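Local structure of DNA ligase (Archaeoglobus fulgidus, 3GDE) at residues Glu8-Leu16 against Thr26-Gln34; Val226-Ala234 against Tyr409-Lys420. The protein is an ATP-dependent DNA ligase, expected to seal nicks in double-stranded DNA during replication, recombination and repair. All coordinates share one frame; numbering follows the deposited sequence.

Overall arrangement
From the N terminus, the chain first runs through helix 6-16, turns through residues 17-21 and returns along helix 22-34; contact 1 closes this short loop inside the N-terminal, DNA-binding part of the ligase. Contact 2 opens only afterwards, at 226-234, which holds strand 230-233, and closes across 174 intervening residues at 409-420. It therefore brings the two ends of the adenylation domain together and includes two residues, R414 and K420, predicted to bind ATP. The contacts follow one another in series, neither nested nor crossed. They lie in the N-terminal and adenylation regions respectively; the centres of contact 1 and contact 2 are about 34 Å apart, and their nearest atoms, about 16 Å apart, do not touch.

Contact 1: residues Glu8-Leu16 against Thr26-Gln34; sequences EFAEFCERL and TARIAAFLQ
E8 and F9 meet the ring of F32 in an antiparallel helical hairpin, in which the segments of helices 6-16 and 22-34 run at 167° with axes 11.2 Å apart. The carboxylate of E8 reaches that ring, OE1 to F32 CE1 being 4.2 Å, while F9 places its backbone CA near F32 CZ and turns its own ring to F48 of helix 39-49.

F12 carries the contact. With CG anti to the backbone N (chi1 171°), its ring projects across the gap and stacks face to face on F32: the planes differ by 8° and the centroids of F12 and F32 are 4.0 Å apart. F32 likewise sends its ring back toward helix 6-16, and its CB sits over the F12 face, 3.6 Å from F12 CZ. At the rim of the F12 ring, near its plane, comes I29 CA. Large rings thus bridge widely spaced axes. No direct hydrogen bond crosses; instead a water donates to F12 O at 3.1 Å and accepts a weak bond from R28 NE at 3.3 Å.

R15 puts its CB near the R28 guanidinium, but its own head turns back along the helix, where NE bonds to E11 O and NH2 forms a salt bridge with E11 OE2. L16 lies over the F12 face opposite F32 and, like I29, touches I49 of helix 39-49. Its two methyls divide the far end of the contact: CD2 lies 3.8 Å from R28 CB, and CD1 lies 4.0 Å from I29 CG1.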
loop_
_atom_site.group_PDB
_atom_site.type_symbol
_atom_site.label_atom_id
_atom_site.label_comp_id
_atom_site.label_asym_id
_atom_site.label_seq_id
_atom_site.Cartn_x
_atom_site.Cartn_y
_atom_site.Cartn_z
ATOM N N GLU A 8 -13.654 -24.098 5.660
ATOM C CA GLU A 8 -14.917 -23.415 5.923
ATOM C C GLU A 8 -14.839 -22.003 5.340
ATOM O O GLU A 8 -15.760 -21.550 4.659
ATOM C CB GLU A 8 -15.259 -23.390 7.415
ATOM C CG GLU A 8 -16.535 -22.598 7.712
ATOM C CD GLU A 8 -16.887 -22.508 9.195
ATOM O OE1 GLU A 8 -17.959 -21.939 9.498
ATOM O OE2 GLU A 8 -16.113 -22.997 10.050
ATOM N N PHE A 9 -13.721 -21.334 5.607
ATOM C CA PHE A 9 -13.413 -20.034 5.029
ATOM C C PHE A 9 -13.379 -20.090 3.497
ATOM O O PHE A 9 -13.945 -19.221 2.824
ATOM C CB PHE A 9 -12.084 -19.520 5.621
ATOM C CG PHE A 9 -11.466 -18.379 4.857
ATOM C CD1 PHE A 9 -11.996 -17.091 4.948
ATOM C CD2 PHE A 9 -10.347 -18.594 4.055
ATOM C CE1 PHE A 9 -11.424 -16.038 4.253
ATOM C CE2 PHE A 9 -9.774 -17.540 3.341
ATOM C CZ PHE A 9 -10.317 -16.260 3.446
ATOM N N ALA A 10 -12.728 -21.121 2.958
ATOM C CA ALA A 10 -12.575 -21.291 1.509
ATOM C C ALA A 10 -13.922 -21.435 0.794
ATOM O O ALA A 10 -14.155 -20.779 -0.229
ATOM C CB ALA A 10 -11.644 -22.482 1.194
ATOM N N GLU A 11 -14.810 -22.268 1.337
ATOM C CA GLU A 11 -16.158 -22.451 0.778
ATOM C C GLU A 11 -16.969 -21.182 0.863
ATOM O O GLU A 11 -17.750 -20.886 -0.037
ATOM C CB GLU A 11 -16.943 -23.525 1.525
ATOM C CG GLU A 11 -16.132 -24.726 1.923
ATOM C CD GLU A 11 -16.182 -25.853 0.925
ATOM O OE1 GLU A 11 -15.290 -26.728 1.000
ATOM O OE2 GLU A 11 -17.110 -25.873 0.084
ATOM N N PHE A 12 -16.812 -20.451 1.967
ATOM C CA PHE A 12 -17.441 -19.138 2.109
ATOM C C PHE A 12 -16.992 -18.171 1.002
ATOM O O PHE A 12 -17.823 -17.479 0.417
ATOM C CB PHE A 12 -17.159 -18.544 3.492
ATOM C CG PHE A 12 -17.595 -17.106 3.637
ATOM C CD1 PHE A 12 -18.945 -16.764 3.584
ATOM C CD2 PHE A 12 -16.660 -16.103 3.841
ATOM C CE1 PHE A 12 -19.356 -15.439 3.716
ATOM C CE2 PHE A 12 -17.056 -14.773 3.982
ATOM C CZ PHE A 12 -18.407 -14.440 3.913
ATOM N N CYS A 13 -15.686 -18.140 0.719
ATOM C CA CYS A 13 -15.114 -17.258 -0.308
ATOM C C CYS A 13 -15.583 -17.622 -1.708
ATOM O O CYS A 13 -15.883 -16.741 -2.518
ATOM C CB CYS A 13 -13.587 -17.291 -0.262
ATOM S SG CYS A 13 -12.903 -16.471 1.173
ATOM N N GLU A 14 -15.641 -18.923 -1.984
ATOM C CA GLU A 14 -16.096 -19.420 -3.269
ATOM C C GLU A 14 -17.493 -18.894 -3.610
ATOM O O GLU A 14 -17.741 -18.475 -4.743
ATOM C CB GLU A 14 -16.076 -20.935 -3.284
ATOM C CG GLU A 14 -16.048 -21.504 -4.679
ATOM C CD GLU A 14 -17.302 -22.260 -5.034
ATOM O OE1 GLU A 14 -18.418 -21.753 -4.765
ATOM O OE2 GLU A 14 -17.163 -23.382 -5.580
ATOM N N ARG A 15 -18.382 -18.897 -2.615
ATOM C CA ARG A 15 -19.745 -18.410 -2.783
ATOM C C ARG A 15 -19.810 -16.897 -3.050
ATOM O O ARG A 15 -20.712 -16.425 -3.736
ATOM C CB ARG A 15 -20.601 -18.815 -1.578
ATOM C CG ARG A 15 -21.273 -20.176 -1.742
ATOM C CD ARG A 15 -21.607 -20.860 -0.405
ATOM N NE ARG A 15 -20.657 -21.937 -0.116
ATOM C CZ ARG A 15 -20.816 -23.210 -0.491
ATOM N NH1 ARG A 15 -21.906 -23.587 -1.156
ATOM N NH2 ARG A 15 -19.881 -24.110 -0.199
ATOM N N LEU A 16 -18.837 -16.150 -2.535
ATOM C CA LEU A 16 -18.760 -14.702 -2.747
ATOM C C LEU A 16 -18.373 -14.323 -4.171
ATOM O O LEU A 16 -18.663 -13.210 -4.614
ATOM C CB LEU A 16 -17.756 -14.064 -1.788
ATOM C CG LEU A 16 -18.018 -14.019 -0.287
ATOM C CD1 LEU A 16 -16.864 -13.299 0.378
ATOM C CD2 LEU A 16 -19.357 -13.362 0.052
ATOM N N THR A 26 -21.215 -7.127 1.446
ATOM C CA THR A 26 -21.158 -6.571 2.794
ATOM C C THR A 26 -21.993 -7.405 3.804
ATOM O O THR A 26 -21.516 -7.743 4.893
ATOM C CB THR A 26 -21.596 -5.078 2.786
ATOM O OG1 THR A 26 -20.703 -4.327 1.955
ATOM C CG2 THR A 26 -21.596 -4.475 4.190
ATOM N N ALA A 27 -23.217 -7.750 3.417
ATOM C CA ALA A 27 -24.153 -8.448 4.306
ATOM C C ALA A 27 -23.762 -9.924 4.539
ATOM O O ALA A 27 -23.804 -10.414 5.671
ATOM C CB ALA A 27 -25.601 -8.313 3.777
ATOM N N ARG A 28 -23.359 -10.613 3.473
ATOM C CA ARG A 28 -22.795 -11.958 3.581
ATOM C C ARG A 28 -21.581 -12.022 4.496
ATOM O O ARG A 28 -21.487 -12.909 5.343
ATOM C CB ARG A 28 -22.423 -12.519 2.208
ATOM C CG ARG A 28 -23.611 -12.800 1.309
ATOM C CD ARG A 28 -24.368 -14.028 1.781
ATOM N NE ARG A 28 -23.793 -15.277 1.288
ATOM C CZ ARG A 28 -24.452 -16.160 0.540
ATOM N NH1 ARG A 28 -25.720 -15.938 0.201
ATOM N NH2 ARG A 28 -23.847 -17.276 0.144
ATOM N N ILE A 29 -20.662 -11.076 4.327
ATOM C CA ILE A 29 -19.421 -11.040 5.114
ATOM C C ILE A 29 -19.668 -10.720 6.589
ATOM O O ILE A 29 -19.046 -11.326 7.455
ATOM C CB ILE A 29 -18.371 -10.067 4.505
ATOM C CG1 ILE A 29 -17.933 -10.574 3.123
ATOM C CG2 ILE A 29 -17.151 -9.877 5.468
ATOM C CD1 ILE A 29 -17.109 -9.558 2.321
ATOM N N ALA A 30 -20.573 -9.772 6.858
ATOM C CA ALA A 30 -20.999 -9.445 8.222
ATOM C C ALA A 30 -21.570 -10.653 8.942
ATOM O O ALA A 30 -21.170 -10.948 10.072
ATOM C CB ALA A 30 -22.034 -8.300 8.215
ATOM N N ALA A 31 -22.499 -11.344 8.285
ATOM C CA ALA A 31 -23.108 -12.569 8.824
ATOM C C ALA A 31 -22.071 -13.608 9.221
ATOM O O ALA A 31 -22.149 -14.168 10.313
ATOM C CB ALA A 31 -24.134 -13.170 7.815
ATOM N N PHE A 32 -21.106 -13.860 8.334
ATOM C CA PHE A 32 -19.998 -14.794 8.603
ATOM C C PHE A 32 -19.151 -14.386 9.808
ATOM O O PHE A 32 -18.871 -15.203 10.688
ATOM C CB PHE A 32 -19.093 -14.911 7.366
ATOM C CG PHE A 32 -18.125 -16.065 7.423
ATOM C CD1 PHE A 32 -18.553 -17.368 7.150
ATOM C CD2 PHE A 32 -16.778 -15.847 7.731
ATOM C CE1 PHE A 32 -17.652 -18.436 7.189
ATOM C CE2 PHE A 32 -15.867 -16.915 7.783
ATOM C CZ PHE A 32 -16.306 -18.209 7.521
ATOM N N LEU A 33 -18.743 -13.117 9.827
ATOM C CA LEU A 33 -17.904 -12.558 10.888
ATOM C C LEU A 33 -18.557 -12.656 12.276
ATOM O O LEU A 33 -17.884 -12.938 13.267
ATOM C CB LEU A 33 -17.569 -11.091 10.558
ATOM C CG LEU A 33 -16.256 -10.647 9.871
ATOM C CD1 LEU A 33 -15.558 -11.690 8.969
ATOM C CD2 LEU A 33 -16.441 -9.310 9.165
ATOM N N GLN A 34 -19.865 -12.420 12.326
ATOM C CA GLN A 34 -20.664 -12.476 13.559
ATOM C C GLN A 34 -20.647 -13.803 14.304
ATOM O O GLN A 34 -20.892 -13.832 15.511
ATOM C CB GLN A 34 -22.127 -12.177 13.235
ATOM C CG GLN A 34 -22.465 -10.733 13.272
ATOM C CD GLN A 34 -23.902 -10.465 12.893
ATOM O OE1 GLN A 34 -24.575 -11.308 12.284
ATOM N NE2 GLN A 34 -24.381 -9.271 13.236
HETATM O O HOH W 1 -20.674 -16.397 0.868
#

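Contact 2: residues Val226-Ala234 against Tyr409-Lys420; sequences VRMMLAQVA and YIPGKRGKNWLK. With PO4 (phosphate ion), chain B; PO4 (phosphate ion), chain C.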
loop_
_atom_site.group_PDB
_atom_site.type_symbol
_atom_site.label_atom_id
_atom_site.label_comp_id
_atom_site.label_asym_id
_atom_site.label_seq_id
_atom_site.Cartn_x
_atom_site.Cartn_y
_atom_site.Cartn_z
ATOM N N VAL A 226 0.156 5.620 12.088
ATOM C CA VAL A 226 -1.137 6.186 11.786
ATOM C C VAL A 226 -1.170 6.684 10.340
ATOM O O VAL A 226 -0.168 7.181 9.805
ATOM C CB VAL A 226 -1.633 7.198 12.885
ATOM C CG1 VAL A 226 -0.627 7.343 14.038
ATOM C CG2 VAL A 226 -2.091 8.550 12.304
ATOM N N ARG A 227 -2.313 6.481 9.694
ATOM C CA ARG A 227 -2.485 6.872 8.308
ATOM C C ARG A 227 -2.312 8.376 8.203
ATOM O O ARG A 227 -2.947 9.133 8.939
ATOM C CB ARG A 227 -3.861 6.461 7.810
ATOM C CG ARG A 227 -3.865 6.033 6.381
ATOM C CD ARG A 227 -3.212 4.679 6.217
ATOM N NE ARG A 227 -4.192 3.602 6.115
ATOM C CZ ARG A 227 -4.844 3.294 4.999
ATOM N NH1 ARG A 227 -4.638 3.988 3.889
ATOM N NH2 ARG A 227 -5.717 2.301 4.996
ATOM N N MET A 228 -1.430 8.808 7.313
ATOM C CA MET A 228 -1.120 10.231 7.206
ATOM C C MET A 228 -2.299 11.050 6.681
ATOM O O MET A 228 -3.084 10.575 5.853
ATOM C CB MET A 228 0.110 10.443 6.325
ATOM C CG MET A 228 1.369 9.827 6.892
ATOM S SD MET A 228 2.542 9.606 5.570
ATOM C CE MET A 228 3.985 9.042 6.483
ATOM N N MET A 229 -2.429 12.270 7.181
ATOM C CA MET A 229 -3.388 13.222 6.615
ATOM C C MET A 229 -2.896 13.640 5.234
ATOM O O MET A 229 -1.712 13.920 5.054
ATOM C CB MET A 229 -3.544 14.443 7.526
ATOM C CG MET A 229 -4.566 15.452 7.052
ATOM S SD MET A 229 -4.869 16.678 8.315
ATOM C CE MET A 229 -6.214 17.604 7.570
ATOM N N LEU A 230 -3.800 13.672 4.262
ATOM C CA LEU A 230 -3.420 13.958 2.878
ATOM C C LEU A 230 -3.989 15.280 2.377
ATOM O O LEU A 230 -5.049 15.706 2.826
ATOM C CB LEU A 230 -3.876 12.812 1.967
ATOM C CG LEU A 230 -3.387 11.395 2.279
ATOM C CD1 LEU A 230 -4.021 10.404 1.305
ATOM C CD2 LEU A 230 -1.870 11.310 2.219
ATOM N N ALA A 231 -3.296 15.911 1.427
ATOM C CA ALA A 231 -3.737 17.180 0.846
ATOM C C ALA A 231 -4.318 17.037 -0.565
ATOM O O ALA A 231 -3.908 16.164 -1.337
ATOM C CB ALA A 231 -2.600 18.176 0.844
ATOM N N GLN A 232 -5.279 17.902 -0.886
ATOM C CA GLN A 232 -5.814 18.022 -2.244
ATOM C C GLN A 232 -4.948 18.944 -3.100
ATOM O O GLN A 232 -4.301 19.845 -2.585
ATOM C CB GLN A 232 -7.243 18.574 -2.225
ATOM C CG GLN A 232 -8.299 17.576 -1.793
ATOM C CD GLN A 232 -9.696 18.181 -1.807
ATOM O OE1 GLN A 232 -9.950 19.190 -2.481
ATOM N NE2 GLN A 232 -10.614 17.562 -1.062
ATOM N N VAL A 233 -4.941 18.718 -4.408
ATOM C CA VAL A 233 -4.259 19.637 -5.312
ATOM C C VAL A 233 -5.144 20.876 -5.508
ATOM O O VAL A 233 -6.305 20.762 -5.875
ATOM C CB VAL A 233 -3.882 18.987 -6.681
ATOM C CG1 VAL A 233 -3.094 19.975 -7.548
ATOM C CG2 VAL A 233 -3.082 17.704 -6.489
ATOM N N ALA A 234 -4.589 22.050 -5.226
ATOM C CA ALA A 234 -5.290 23.310 -5.454
ATOM C C ALA A 234 -5.190 23.699 -6.917
ATOM O O ALA A 234 -4.181 23.417 -7.571
ATOM C CB ALA A 234 -4.706 24.419 -4.575
ATOM N N TYR A 409 -5.840 17.329 12.897
ATOM C CA TYR A 409 -5.186 16.350 12.052
ATOM C C TYR A 409 -6.104 15.141 11.896
ATOM O O TYR A 409 -6.496 14.519 12.900
ATOM C CB TYR A 409 -3.829 15.951 12.659
ATOM C CG TYR A 409 -2.971 15.077 11.762
ATOM C CD1 TYR A 409 -1.919 15.623 11.029
ATOM C CD2 TYR A 409 -3.213 13.708 11.652
ATOM C CE1 TYR A 409 -1.117 14.816 10.213
ATOM C CE2 TYR A 409 -2.431 12.904 10.844
ATOM C CZ TYR A 409 -1.381 13.460 10.127
ATOM O OH TYR A 409 -0.615 12.656 9.317
ATOM N N ILE A 410 -6.450 14.825 10.643
ATOM C CA ILE A 410 -7.394 13.744 10.344
ATOM C C ILE A 410 -6.735 12.588 9.575
ATOM O O ILE A 410 -6.628 12.631 8.340
ATOM C CB ILE A 410 -8.646 14.254 9.569
ATOM C CG1 ILE A 410 -9.262 15.503 10.229
ATOM C CG2 ILE A 410 -9.683 13.132 9.422
ATOM C CD1 ILE A 410 -10.077 15.243 11.494
ATOM N N PRO A 411 -6.300 11.544 10.305
ATOM C CA PRO A 411 -5.614 10.403 9.700
ATOM C C PRO A 411 -6.330 9.818 8.479
ATOM O O PRO A 411 -7.546 9.566 8.511
ATOM C CB PRO A 411 -5.563 9.384 10.844
ATOM C CG PRO A 411 -5.491 10.224 12.066
ATOM C CD PRO A 411 -6.430 11.375 11.767
ATOM N N GLY A 412 -5.569 9.649 7.405
ATOM C CA GLY A 412 -6.025 8.946 6.212
ATOM C C GLY A 412 -6.954 9.711 5.296
ATOM O O GLY A 412 -7.382 9.179 4.283
ATOM N N LYS A 413 -7.242 10.961 5.642
ATOM C CA LYS A 413 -8.236 11.756 4.936
ATOM C C LYS A 413 -7.596 12.776 4.009
ATOM O O LYS A 413 -6.590 13.397 4.351
ATOM C CB LYS A 413 -9.143 12.463 5.945
ATOM C CG LYS A 413 -10.473 12.964 5.398
ATOM C CD LYS A 413 -11.483 11.822 5.161
ATOM C CE LYS A 413 -11.840 11.069 6.446
ATOM N NZ LYS A 413 -12.859 11.783 7.259
ATOM N N ARG A 414 -8.212 12.936 2.838
ATOM C CA ARG A 414 -7.779 13.866 1.807
ATOM C C ARG A 414 -8.861 14.935 1.560
ATOM O O ARG A 414 -9.603 14.883 0.585
ATOM C CB ARG A 414 -7.433 13.075 0.535
ATOM C CG ARG A 414 -7.184 13.883 -0.736
ATOM C CD ARG A 414 -6.537 13.017 -1.823
ATOM N NE ARG A 414 -5.175 13.467 -1.999
ATOM C CZ ARG A 414 -4.078 12.723 -1.953
ATOM N NH1 ARG A 414 -4.103 11.401 -1.796
ATOM N NH2 ARG A 414 -2.932 13.341 -2.116
ATOM N N GLY A 415 -8.963 15.893 2.472
ATOM C CA GLY A 415 -9.923 16.989 2.328
ATOM C C GLY A 415 -9.282 18.302 1.899
ATOM O O GLY A 415 -8.109 18.342 1.507
ATOM N N LYS A 416 -10.054 19.379 1.989
ATOM C CA LYS A 416 -9.589 20.699 1.580
ATOM C C LYS A 416 -8.828 21.473 2.670
ATOM O O LYS A 416 -8.411 22.605 2.436
ATOM C CB LYS A 416 -10.766 21.528 1.060
ATOM C CG LYS A 416 -11.379 20.978 -0.223
ATOM C CD LYS A 416 -12.333 21.975 -0.884
ATOM C CE LYS A 416 -13.200 21.288 -1.950
ATOM N NZ LYS A 416 -14.443 22.080 -2.257
ATOM N N ASN A 417 -8.637 20.875 3.847
ATOM C CA ASN A 417 -7.923 21.555 4.937
ATOM C C ASN A 417 -6.426 21.751 4.669
ATOM O O ASN A 417 -5.796 22.656 5.221
ATOM C CB ASN A 417 -8.137 20.836 6.271
ATOM C CG ASN A 417 -9.480 21.174 6.920
ATOM O OD1 ASN A 417 -9.916 20.494 7.856
ATOM N ND2 ASN A 417 -10.131 22.225 6.435
ATOM N N TRP A 418 -5.866 20.875 3.842
ATOM C CA TRP A 418 -4.509 21.015 3.339
ATOM C C TRP A 418 -4.633 21.023 1.834
ATOM O O TRP A 418 -5.378 20.214 1.254
ATOM C CB TRP A 418 -3.638 19.826 3.743
ATOM C CG TRP A 418 -3.278 19.694 5.204
ATOM C CD1 TRP A 418 -3.822 20.369 6.268
ATOM C CD2 TRP A 418 -2.316 18.778 5.762
ATOM N NE1 TRP A 418 -3.233 19.953 7.442
ATOM C CE2 TRP A 418 -2.309 18.978 7.161
ATOM C CE3 TRP A 418 -1.445 17.826 5.208
ATOM C CZ2 TRP A 418 -1.464 18.256 8.021
ATOM C CZ3 TRP A 418 -0.603 17.114 6.062
ATOM C CH2 TRP A 418 -0.621 17.335 7.453
ATOM N N LEU A 419 -3.911 21.942 1.200
ATOM C CA LEU A 419 -3.855 21.997 -0.262
ATOM C C LEU A 419 -2.405 22.092 -0.729
ATOM O O LEU A 419 -1.614 22.853 -0.166
ATOM C CB LEU A 419 -4.674 23.180 -0.790
ATOM C CG LEU A 419 -6.164 23.262 -0.428
ATOM C CD1 LEU A 419 -6.664 24.678 -0.652
ATOM C CD2 LEU A 419 -7.028 22.266 -1.208
ATOM N N LYS A 420 -2.050 21.302 -1.739
ATOM C CA LYS A 420 -0.757 21.458 -2.385
ATOM C C LYS A 420 -0.892 22.318 -3.630
ATOM O O LYS A 420 -1.776 22.101 -4.457
ATOM C CB LYS A 420 -0.057 20.112 -2.701
ATOM C CG LYS A 420 -0.955 18.890 -2.853
ATOM C CD LYS A 420 -0.159 17.615 -3.188
ATOM C CE LYS A 420 -0.814 16.400 -2.538
ATOM N NZ LYS A 420 -0.474 15.097 -3.174
HETATM P P PO4 B . -0.002 11.904 -1.909
HETATM O O1 PO4 B . 1.030 11.634 -0.833
HETATM O O2 PO4 B . -0.734 13.162 -1.525
HETATM O O3 PO4 B . 0.661 12.113 -3.252
HETATM O O4 PO4 B . -0.953 10.742 -1.983
HETATM P P PO4 C . 2.747 14.528 -4.754
HETATM O O1 PO4 C . 4.127 15.127 -4.628
HETATM O O2 PO4 C . 1.711 15.555 -5.134
HETATM O O3 PO4 C . 2.790 13.430 -5.788
HETATM O O4 PO4 C . 2.353 13.963 -3.415
HETATM O O HOH W 2 -7.543 16.213 4.769
HETATM O O HOH W 3 -6.371 17.924 3.539
#
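M229 covers one face of the Y409 ring with its CB, 3.5 Å from Y409 CZ, and one face of the W418 indole with its sulfur, SD lying 3.6 Å from W418 CE2. CB makes a CH-pi contact with Y409, whereas SD makes Met-aromatic contacts with both rings. A chi1 of -177° swings CG away from the backbone N, and the extended chain beyond it ends with CE over the five-membered ring of W418. The edge of the Y409 ring faces R227 O. Its hydroxyl accepts M229 N at 2.8 Å in a nearly straight bond (166°) and is also bonded to D299. The third flat group, the R414 guanidinium, has L230 CB over the centre of one face, with A231 O and the chain B phosphate near its edge. R414 NE reaches A231 O at 3.1 Å from above the carbonyl plane, which steadies the head as NH1 donates to O4 of the chain B phosphate at 3.2 Å.

Beyond the W418 corner the backbones pair in parallel within the adenylation domain, Q232 beside L419 and V233 beside K420: Q232 N bonds to W418 O, K420 N to Q232 O at 2.8 Å, and A234 N to K420 O. Upstream, a type II turn from I410 to K413, with G412 at phi 77°, directs G412 N to M228 O and presents K413 O to L230 N, 2.8 Å away. Where the chain corners at 416-418, a water bridges L230 O, G415 O and W418 N.

R414 and K420 are predicted ATP-binding residues, and the phosphates, probably from the crystallisation liquor, lie where such anion-binding side chains converge, K252 among them. K420 stretches past A231 O, and its NZ donates to O2 of the chain C phosphate at 3.0 Å.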